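Local coordinates for MOBA relate protein (Mycobacterium sp., PDB 2WAW) that is of unknown function but probably handles a nucleoside triphosphate, as a member of the MobA-like nucleotidyltransferases with a GT-A-type fold, at residues T7-A12 with S83-A88; V51-A56 with I71-D76. All coordinates share one frame; numbering follows the deposited sequence.

Contact 1: T7-A12 with S83-A88; sequences TGVVLA and SSLKSA
Val9 and Leu11 of strand 7-12 pack against Ser84, Leu85 and Ala88 of helix 84-88, whose axis passes 9.6 Å from that of the strand and runs roughly antiparallel to it, at 149°. No hydrogen bond spans the two segments; the join is made by side chains, all of them buried, and illustrates how a helix is seated on a sheet through small residues at its inner surface. Midway along the strand, Val9 directs its CB toward the helix. Its CG1, anti to the backbone N (chi1 178°), does the touching, with Ala88 CB 4.0 Å away and Leu85 CD1 a looser 4.4 Å from the same methyl. Two residues further on, at the first turn of the helix, Leu11 reaches across by its end rather than its base. Its CD2 methyl lies 3.6 Å from Ser84 OG and 4.1 Å from Leu85 CB, so one branch meets both a hydroxyl and the root of a leucine, and the two leucine side chains cross obliquely. The Ser84 hydroxyl presents its oxygen to an apolar methyl, yet its polar needs are met by hydrogen bonds to Asp155 and to Thr52 of the adjacent strand. Asp155 also accepts from Leu85 N; its carboxylate thus grips the start of the helix, where the helix dipole would probably favour a negative charge. On the other face of the sheet Val10 meets helix 33-42, and the strand is therefore sandwiched between helices. Such a central parallel strand, covered on both faces and leading into a glycine-containing loop, is typical of the Rossmann-like alpha/beta sandwich of MobA-like nucleotidyltransferases.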
loop_
_atom_site.group_PDB
_atom_site.type_symbol
_atom_site.label_atom_id
_atom_site.label_comp_id
_atom_site.label_asym_id
_atom_site.label_seq_id
_atom_site.Cartn_x
_atom_site.Cartn_y
_atom_site.Cartn_z
ATOM N N THR A 7 -3.111 11.822 -0.471
ATOM C CA THR A 7 -1.756 11.291 -0.604
ATOM C C THR A 7 -1.824 9.776 -0.619
ATOM O O THR A 7 -2.464 9.188 0.245
ATOM C CB THR A 7 -0.870 11.758 0.564
ATOM O OG1 THR A 7 -0.607 13.158 0.407
ATOM C CG2 THR A 7 0.461 11.002 0.564
ATOM N N GLY A 8 -1.188 9.159 -1.608
ATOM C CA GLY A 8 -1.031 7.701 -1.623
ATOM C C GLY A 8 0.221 7.299 -0.876
ATOM O O GLY A 8 1.235 7.980 -0.960
ATOM N N VAL A 9 0.154 6.185 -0.143
ATOM C CA VAL A 9 1.299 5.694 0.611
ATOM C C VAL A 9 1.430 4.204 0.283
ATOM O O VAL A 9 0.550 3.408 0.609
ATOM C CB VAL A 9 1.105 5.861 2.151
ATOM C CG1 VAL A 9 2.328 5.285 2.937
ATOM C CG2 VAL A 9 0.852 7.344 2.541
ATOM N N VAL A 10 2.521 3.850 -0.379
ATOM C CA VAL A 10 2.820 2.465 -0.696
ATOM C C VAL A 10 3.840 1.973 0.322
ATOM O O VAL A 10 4.992 2.454 0.352
ATOM C CB VAL A 10 3.383 2.338 -2.115
ATOM C CG1 VAL A 10 3.802 0.892 -2.408
ATOM C CG2 VAL A 10 2.366 2.772 -3.150
ATOM N N LEU A 11 3.410 1.035 1.161
ATOM C CA LEU A 11 4.284 0.471 2.209
ATOM C C LEU A 11 5.091 -0.664 1.606
ATOM O O LEU A 11 4.532 -1.704 1.216
ATOM C CB LEU A 11 3.454 -0.003 3.414
ATOM C CG LEU A 11 2.594 1.102 4.038
ATOM C CD1 LEU A 11 1.614 0.467 5.036
ATOM C CD2 LEU A 11 3.458 2.126 4.776
ATOM N N ALA A 12 6.397 -0.436 1.475
ATOM C CA ALA A 12 7.276 -1.381 0.768
ATOM C C ALA A 12 8.570 -1.662 1.520
ATOM O O ALA A 12 9.598 -1.965 0.911
ATOM C CB ALA A 12 7.558 -0.889 -0.658
ATOM N N SER A 83 7.995 -0.632 10.747
ATOM C CA SER A 83 7.399 0.596 11.314
ATOM C C SER A 83 7.429 1.813 10.378
ATOM O O SER A 83 7.426 2.973 10.840
ATOM C CB SER A 83 8.083 0.975 12.635
ATOM O OG SER A 83 7.828 0.000 13.629
ATOM N N SER A 84 7.422 1.571 9.077
ATOM C CA SER A 84 7.615 2.652 8.108
ATOM C C SER A 84 6.459 3.673 8.069
ATOM O O SER A 84 6.676 4.846 7.776
ATOM C CB SER A 84 7.900 2.066 6.720
ATOM O OG SER A 84 6.724 1.562 6.116
ATOM N N LEU A 85 5.245 3.236 8.383
ATOM C CA LEU A 85 4.086 4.137 8.337
ATOM C C LEU A 85 4.249 5.367 9.251
ATOM O O LEU A 85 3.900 6.492 8.856
ATOM C CB LEU A 85 2.810 3.368 8.654
ATOM C CG LEU A 85 1.491 4.137 8.548
ATOM C CD1 LEU A 85 1.357 4.857 7.192
ATOM C CD2 LEU A 85 0.372 3.149 8.771
ATOM N N LYS A 86 4.794 5.165 10.457
ATOM C CA LYS A 86 5.122 6.280 11.361
ATOM C C LYS A 86 5.941 7.369 10.673
ATOM O O LYS A 86 5.618 8.557 10.758
ATOM C CB LYS A 86 5.908 5.784 12.583
ATOM C CG LYS A 86 5.134 4.919 13.554
ATOM C CD LYS A 86 6.104 4.263 14.535
ATOM C CE LYS A 86 5.384 3.505 15.644
ATOM N NZ LYS A 86 4.948 4.399 16.750
ATOM N N SER A 87 7.011 6.960 9.996
ATOM C CA SER A 87 7.851 7.903 9.270
ATOM C C SER A 87 7.114 8.523 8.079
ATOM O O SER A 87 7.193 9.719 7.861
ATOM C CB SER A 87 9.147 7.220 8.822
ATOM O OG SER A 87 9.874 6.731 9.950
ATOM N N ALA A 88 6.376 7.705 7.329
ATOM C CA ALA A 88 5.675 8.195 6.143
ATOM C C ALA A 88 4.727 9.334 6.471
ATOM O O ALA A 88 4.624 10.295 5.700
ATOM C CB ALA A 88 4.921 7.062 5.449
#

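Contact 2: V51-A56 with I71-D76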
loop_
_atom_site.group_PDB
_atom_site.type_symbol
_atom_site.label_atom_id
_atom_site.label_comp_id
_atom_site.label_asym_id
_atom_site.label_seq_id
_atom_site.Cartn_x
_atom_site.Cartn_y
_atom_site.Cartn_z
ATOM N N VAL A 51 6.548 6.344 -0.997
ATOM C CA VAL A 51 6.911 4.926 -0.938
ATOM C C VAL A 51 7.903 4.731 0.191
ATOM O O VAL A 51 8.897 5.471 0.295
ATOM C CB VAL A 51 7.563 4.450 -2.252
ATOM C CG1 VAL A 51 7.749 2.903 -2.261
ATOM C CG2 VAL A 51 6.763 4.937 -3.455
ATOM N N THR A 52 7.630 3.744 1.054
ATOM C CA THR A 52 8.577 3.438 2.133
ATOM C C THR A 52 9.425 2.243 1.747
ATOM O O THR A 52 8.951 1.299 1.097
ATOM C CB THR A 52 7.883 3.149 3.493
ATOM O OG1 THR A 52 7.133 1.934 3.378
ATOM C CG2 THR A 52 6.913 4.287 3.887
ATOM N N LEU A 53 10.686 2.301 2.153
ATOM C CA LEU A 53 11.626 1.230 1.874
ATOM C C LEU A 53 12.432 0.966 3.122
ATOM O O LEU A 53 12.665 1.875 3.926
ATOM C CB LEU A 53 12.555 1.629 0.725
ATOM C CG LEU A 53 11.919 1.908 -0.635
ATOM C CD1 LEU A 53 12.967 2.412 -1.606
ATOM C CD2 LEU A 53 11.317 0.655 -1.138
ATOM N N GLY A 54 12.874 -0.276 3.278
ATOM C CA GLY A 54 13.639 -0.652 4.460
ATOM C C GLY A 54 15.086 -0.994 4.144
ATOM O O GLY A 54 15.753 -0.285 3.379
ATOM N N GLY A 55 15.554 -2.107 4.710
ATOM C CA GLY A 55 16.949 -2.541 4.572
ATOM C C GLY A 55 17.451 -2.743 3.148
ATOM O O GLY A 55 18.643 -2.559 2.884
ATOM N N ALA A 56 16.547 -3.109 2.237
ATOM C CA ALA A 56 16.869 -3.326 0.826
ATOM C C ALA A 56 16.846 -2.053 -0.028
ATOM O O ALA A 56 16.949 -2.129 -1.254
ATOM C CB ALA A 56 15.898 -4.368 0.228
ATOM N N ILE A 71 10.340 9.347 -1.261
ATOM C CA ILE A 71 10.941 8.097 -0.778
ATOM C C ILE A 71 11.284 8.212 0.697
ATOM O O ILE A 71 12.064 9.091 1.091
ATOM C CB ILE A 71 12.205 7.745 -1.609
ATOM C CG1 ILE A 71 11.855 7.600 -3.101
ATOM C CG2 ILE A 71 12.923 6.515 -1.056
ATOM C CD1 ILE A 71 10.689 6.635 -3.416
ATOM N N VAL A 72 10.723 7.315 1.505
ATOM C CA VAL A 72 10.888 7.388 2.960
ATOM C C VAL A 72 11.673 6.131 3.375
ATOM O O VAL A 72 11.204 5.019 3.184
ATOM C CB VAL A 72 9.523 7.496 3.658
ATOM C CG1 VAL A 72 9.676 7.384 5.168
ATOM C CG2 VAL A 72 8.833 8.838 3.275
ATOM N N LEU A 73 12.889 6.313 3.886
ATOM C CA LEU A 73 13.767 5.163 4.168
ATOM C C LEU A 73 13.775 4.895 5.660
ATOM O O LEU A 73 13.951 5.820 6.453
ATOM C CB LEU A 73 15.204 5.435 3.690
ATOM C CG LEU A 73 15.445 5.898 2.251
ATOM C CD1 LEU A 73 16.933 6.081 1.978
ATOM C CD2 LEU A 73 14.850 4.921 1.269
ATOM N N VAL A 74 13.581 3.639 6.044
ATOM C CA VAL A 74 13.554 3.261 7.460
ATOM C C VAL A 74 14.484 2.071 7.727
ATOM O O VAL A 74 14.944 1.395 6.795
ATOM C CB VAL A 74 12.120 2.956 7.969
ATOM C CG1 VAL A 74 11.192 4.163 7.765
ATOM C CG2 VAL A 74 11.535 1.722 7.269
ATOM N N ASP A 75 14.789 1.854 9.000
ATOM C CA ASP A 75 15.539 0.677 9.425
ATOM C C ASP A 75 14.639 -0.555 9.395
ATOM O O ASP A 75 13.411 -0.443 9.511
ATOM C CB ASP A 75 16.046 0.870 10.854
ATOM C CG ASP A 75 17.066 1.980 10.965
ATOM O OD1 ASP A 75 17.076 2.664 12.007
ATOM O OD2 ASP A 75 17.853 2.163 10.011
ATOM N N ASP A 76 15.249 -1.727 9.260
ATOM C CA ASP A 76 14.535 -2.979 9.506
ATOM C C ASP A 76 14.015 -3.027 10.944
ATOM O O ASP A 76 14.711 -2.592 11.877
ATOM C CB ASP A 76 15.463 -4.169 9.294
ATOM C CG ASP A 76 14.704 -5.476 9.202
ATOM O OD1 ASP A 76 13.922 -5.626 8.238
ATOM O OD2 ASP A 76 14.882 -6.344 10.088
HETATM O O HOH W 1 16.285 2.252 4.294
HETATM O O HOH W 2 13.930 -4.067 6.228
#
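Thr52 and Val72 are flank-to-flank neighbours with their side chains running in the same direction on one face of a parallel strand pair, while Val51 and Leu53 meet Ile71 and Leu73 on the other. The pair closes the beta-alpha-beta unit made by strand 48-53, helix 57-63 and strand 70-73, and it shows the usual principle that such strands are joined by backbone bonds and sorted into two apolar layers by their side chains. On the first face the methyl CG2 of Thr52 comes 4.1 Å from Val72 CB. The threonine OG1 turns to the Ser84 hydroxyl and to Ala12 N, and helix 84-90 covers this layer. Across the sheet, Ile71 bends its chain toward the neighbouring strand (chi2 -52°), bringing CD1 to 4.0 Å from Val51 CB. Its other branch, CG2, is 4.1 Å from Leu53 CD1. Leu73 in turn sets CD2 beside Leu53 CB, and helix 57-63 packs on both leucines. Ile71 therefore engages two successive residues facing its own side of the sheet, one with each arm.

The backbone links are staggered as parallel strands require: Val72 N donates to Val51 O, Leu53 N to Val72 O and Val74 N to Leu53 O. The last of these, 2.9 Å long, falls just where the strands give way to loops, and Val74 CG2 stands 3.5 Å from the same Leu53 O, packing against the carbonyl that its own amide grips. Beyond it, Asp76 forms a salt bridge with Arg17. One water donates to both segments, its oxygen 2.7 Å from Gly54 O and 3.0 Å from Val74 O, and a second water accepts from Gly55 N and donates to Asp76 OD1.

How the contacts relate
The two contacts lie about 9 Å apart, centre to centre, at the carboxyl ends of neighbouring strands of one sheet. Along the chain the order is 7-12, 51-56, 71-76, 83-88, so both segments of contact 2 fall between those of contact 1. Strand 70-73, at the sheet's edge, leads into helix 84-90, which crosses back over strand 48-53 to strand 6-12 before the chain enters strand 98-103 beyond it. Val10 O and Thr52 N, 3.0 Å apart, bind the two strands directly. Together the contacts fix three adjacent parallel strands beneath one helix, a framework from which loops probably shape the family's nucleotide site.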